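Local atomic coordinates of chitinase A (Equisetum arvense, PDB entry 5BUM), a protein that probably hydrolyses glycosidic bonds of chitin through a family 18 catalytic domain, the chain here being its carbohydrate-binding LysM module. Residues D12-I17 against P33-D38. Residues are numbered along the deposited sequence; the frame is centred on the assembly and turned at random.
Sequences DICYNI and PGLQCD
Cys14 and Cys37 are joined by a disulfide, the one covalent link between segments 12-17 and 33-38. Followed outward, the Cys14 side chain leaves the first turn of helix 14-21 with CB aimed at the loop, 3.0 Å from Cys37 SG. Its SG swings beside the backbone N and opposite the carbonyl carbon (chi1 -83°), and there meets Cys37 SG at 2.1 Å, a bonding distance. Cys37 puts its SG in the same place about CA-CB, but the next torsion differs, and that about the S-S bond, -91°, is close to the unstrained right angle, in the left-handed sense. Cys14 CA and Cys37 CA lie 5.8 Å apart, an ordinary disulfide span. In the LysM fold, two helices pack on a two-stranded antiparallel sheet, here 5-7 with 45-47; the bridge ties the start of the first helix to the loop that runs from helix 25-30 toward strand 45-47. Apart from Cys37, Cys14 SG meets Leu35 through CD2, at 3.9 Å. CG anti to the Leu35 backbone N (chi1 179°), and CD2 continuing the extended chain, carry that methyl to the sulfur. Leu28 of helix 25-30 and Leu40 of the following loop touch both Cys14 and Leu35.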
ATOM      1  N   ASP A  12     -14.270   1.723  -2.562  1.00 37.91           N
ATOM      2  CA  ASP A  12     -13.723   1.126  -3.777  1.00 32.41           C
ATOM      3  C   ASP A  12     -13.505  -0.373  -3.724  1.00 30.44           C
ATOM      4  O   ASP A  12     -13.017  -0.905  -2.728  1.00 29.95           O
ATOM      5  CB  ASP A  12     -12.372   1.738  -4.069  1.00 32.60           C
ATOM      6  CG  ASP A  12     -12.483   3.102  -4.635  1.00 33.89           C
ATOM      7  OD1 ASP A  12     -13.618   3.530  -4.936  1.00 37.87           O
ATOM      8  OD2 ASP A  12     -11.432   3.729  -4.804  1.00 32.31           O
ATOM      9  N   ILE A  13     -13.787  -1.065  -4.825  1.00 30.20           N
ATOM     10  CA  ILE A  13     -13.446  -2.506  -4.916  1.00 29.94           C
ATOM     11  C   ILE A  13     -12.597  -2.758  -6.137  1.00 29.78           C
ATOM     12  O   ILE A  13     -12.527  -1.924  -7.062  1.00 35.12           O
ATOM     13  CB  ILE A  13     -14.703  -3.401  -4.912  1.00 31.54           C
ATOM     14  CG1 ILE A  13     -15.551  -3.161  -6.182  1.00 35.36           C
ATOM     15  CG2 ILE A  13     -15.542  -3.088  -3.666  1.00 31.25           C
ATOM     16  CD1 ILE A  13     -16.828  -3.987  -6.239  1.00 35.18           C
ATOM     17  N   CYS A  14     -11.899  -3.878  -6.145  1.00 28.85           N
ATOM     18  CA  CYS A  14     -10.910  -4.078  -7.201  1.00 29.14           C
ATOM     19  C   CYS A  14     -11.595  -4.153  -8.569  1.00 30.81           C
ATOM     20  O   CYS A  14     -11.073  -3.625  -9.547  1.00 31.35           O
ATOM     21  CB  CYS A  14     -10.114  -5.354  -6.987  1.00 28.73           C
ATOM     22  SG  CYS A  14      -8.731  -5.239  -5.846  1.00 29.43           S
ATOM     23  N   TYR A  15     -12.745  -4.841  -8.634  1.00 29.12           N
ATOM     24  CA  TYR A  15     -13.440  -4.998  -9.888  1.00 26.24           C
ATOM     25  C   TYR A  15     -13.698  -3.659 -10.511  1.00 24.46           C
ATOM     26  O   TYR A  15     -13.457  -3.502 -11.698  1.00 25.34           O
ATOM     27  CB  TYR A  15     -14.726  -5.785  -9.714  1.00 27.13           C
ATOM     28  CG  TYR A  15     -15.441  -6.118 -11.001  1.00 28.51           C
ATOM     29  CD1 TYR A  15     -15.090  -7.227 -11.759  1.00 31.56           C
ATOM     30  CD2 TYR A  15     -16.502  -5.333 -11.457  1.00 29.90           C
ATOM     31  CE1 TYR A  15     -15.769  -7.528 -12.942  1.00 30.22           C
ATOM     32  CE2 TYR A  15     -17.174  -5.637 -12.638  1.00 29.44           C
ATOM     33  CZ  TYR A  15     -16.800  -6.719 -13.364  1.00 29.41           C
ATOM     34  OH  TYR A  15     -17.476  -6.990 -14.532  1.00 37.58           O
ATOM     35  N   ASN A  16     -14.136  -2.671  -9.748  1.00 24.08           N
ATOM     36  CA  ASN A  16     -14.522  -1.411 -10.386  1.00 24.47           C
ATOM     37  C   ASN A  16     -13.333  -0.565 -10.754  1.00 25.19           C
ATOM     38  O   ASN A  16     -13.391   0.213 -11.722  1.00 26.07           O
ATOM     39  CB  ASN A  16     -15.446  -0.583  -9.504  1.00 25.38           C
ATOM     40  CG  ASN A  16     -16.761  -1.249  -9.287  1.00 28.71           C
ATOM     41  OD1 ASN A  16     -17.435  -1.021  -8.294  1.00 31.70           O
ATOM     42  ND2 ASN A  16     -17.137  -2.089 -10.213  1.00 32.09           N
ATOM     43  N   ILE A  17     -12.289  -0.648  -9.936  1.00 24.77           N
ATOM     44  CA  ILE A  17     -11.054   0.089 -10.185  1.00 24.29           C
ATOM     45  C   ILE A  17     -10.501  -0.384 -11.507  1.00 24.88           C
ATOM     46  O   ILE A  17     -10.165   0.409 -12.366  1.00 26.36           O
ATOM     47  CB  ILE A  17     -10.022  -0.159  -9.058  1.00 25.16           C
ATOM     48  CG1 ILE A  17     -10.562   0.520  -7.740  1.00 25.51           C
ATOM     49  CG2 ILE A  17      -8.637   0.293  -9.508  1.00 23.25           C
ATOM     50  CD1 ILE A  17      -9.768   0.317  -6.470  1.00 24.57           C
ATOM     51  N   PRO A  33       2.090  -6.816  -7.185  1.00 48.01           N
ATOM     52  CA  PRO A  33       2.503  -8.055  -6.501  1.00 46.14           C
ATOM     53  C   PRO A  33       1.966  -8.181  -5.056  1.00 41.97           C
ATOM     54  O   PRO A  33       2.266  -7.354  -4.189  1.00 42.89           O
ATOM     55  CB  PRO A  33       4.040  -7.948  -6.516  1.00 47.90           C
ATOM     56  CG  PRO A  33       4.345  -7.200  -7.783  1.00 49.00           C
ATOM     57  CD  PRO A  33       3.238  -6.161  -7.867  1.00 49.20           C
ATOM     58  N   GLY A  34       1.142  -9.189  -4.818  1.00 35.74           N
ATOM     59  CA  GLY A  34       0.606  -9.442  -3.489  1.00 35.82           C
ATOM     60  C   GLY A  34      -0.638  -8.653  -3.124  1.00 35.91           C
ATOM     61  O   GLY A  34      -1.062  -8.697  -1.964  1.00 36.17           O
ATOM     62  N   LEU A  35      -1.237  -7.933  -4.084  1.00 35.53           N
ATOM     63  CA  LEU A  35      -2.533  -7.229  -3.843  1.00 32.89           C
ATOM     64  C   LEU A  35      -3.520  -8.123  -3.126  1.00 31.88           C
ATOM     65  O   LEU A  35      -3.560  -9.316  -3.397  1.00 38.54           O
ATOM     66  CB  LEU A  35      -3.138  -6.749  -5.165  1.00 31.18           C
ATOM     67  CG  LEU A  35      -4.477  -6.025  -5.104  1.00 28.79           C
ATOM     68  CD1 LEU A  35      -4.410  -4.856  -4.138  1.00 29.23           C
ATOM     69  CD2 LEU A  35      -4.913  -5.537  -6.476  1.00 26.98           C
ATOM     70  N   GLN A  36      -4.274  -7.569  -2.179  1.00 33.21           N
ATOM     71  CA  GLN A  36      -5.328  -8.307  -1.494  1.00 32.58           C
ATOM     72  C   GLN A  36      -6.625  -7.547  -1.612  1.00 32.73           C
ATOM     73  O   GLN A  36      -6.923  -6.595  -0.805  1.00 27.28           O
ATOM     74  CB  GLN A  36      -5.026  -8.493  -0.011  1.00 36.10           C
ATOM     75  CG  GLN A  36      -3.834  -9.410   0.301  1.00 38.71           C
ATOM     76  CD  GLN A  36      -3.435  -9.368   1.794  1.00 40.56           C
ATOM     77  OE1 GLN A  36      -2.280  -9.603   2.125  1.00 46.08           O
ATOM     78  NE2 GLN A  36      -4.378  -9.048   2.681  1.00 38.17           N
ATOM     79  N   CYS A  37      -7.412  -7.982  -2.595  1.00 28.45           N
ATOM     80  CA  CYS A  37      -8.639  -7.245  -2.930  1.00 30.00           C
ATOM     81  C   CYS A  37      -9.653  -7.276  -1.790  1.00 30.84           C
ATOM     82  O   CYS A  37     -10.485  -6.374  -1.687  1.00 31.54           O
ATOM     83  CB  CYS A  37      -9.216  -7.765  -4.261  1.00 30.15           C
ATOM     84  SG  CYS A  37      -8.189  -7.297  -5.704  1.00 32.79           S
ATOM     85  N   ASP A  38      -9.560  -8.272  -0.898  1.00 35.41           N
ATOM     86  CA  ASP A  38     -10.475  -8.332   0.274  1.00 39.34           C
ATOM     87  C   ASP A  38     -10.127  -7.359   1.360  1.00 40.31           C
ATOM     88  O   ASP A  38     -10.818  -7.310   2.348  1.00 46.75           O
ATOM     89  CB  ASP A  38     -10.594  -9.732   0.891  1.00 40.71           C
ATOM     90  CG  ASP A  38      -9.249 -10.411   1.194  1.00 43.07           C
ATOM     91  OD1 ASP A  38      -8.153  -9.824   1.107  1.00 45.63           O
ATOM     92  OD2 ASP A  38      -9.306 -11.611   1.540  1.00 49.03           O
TER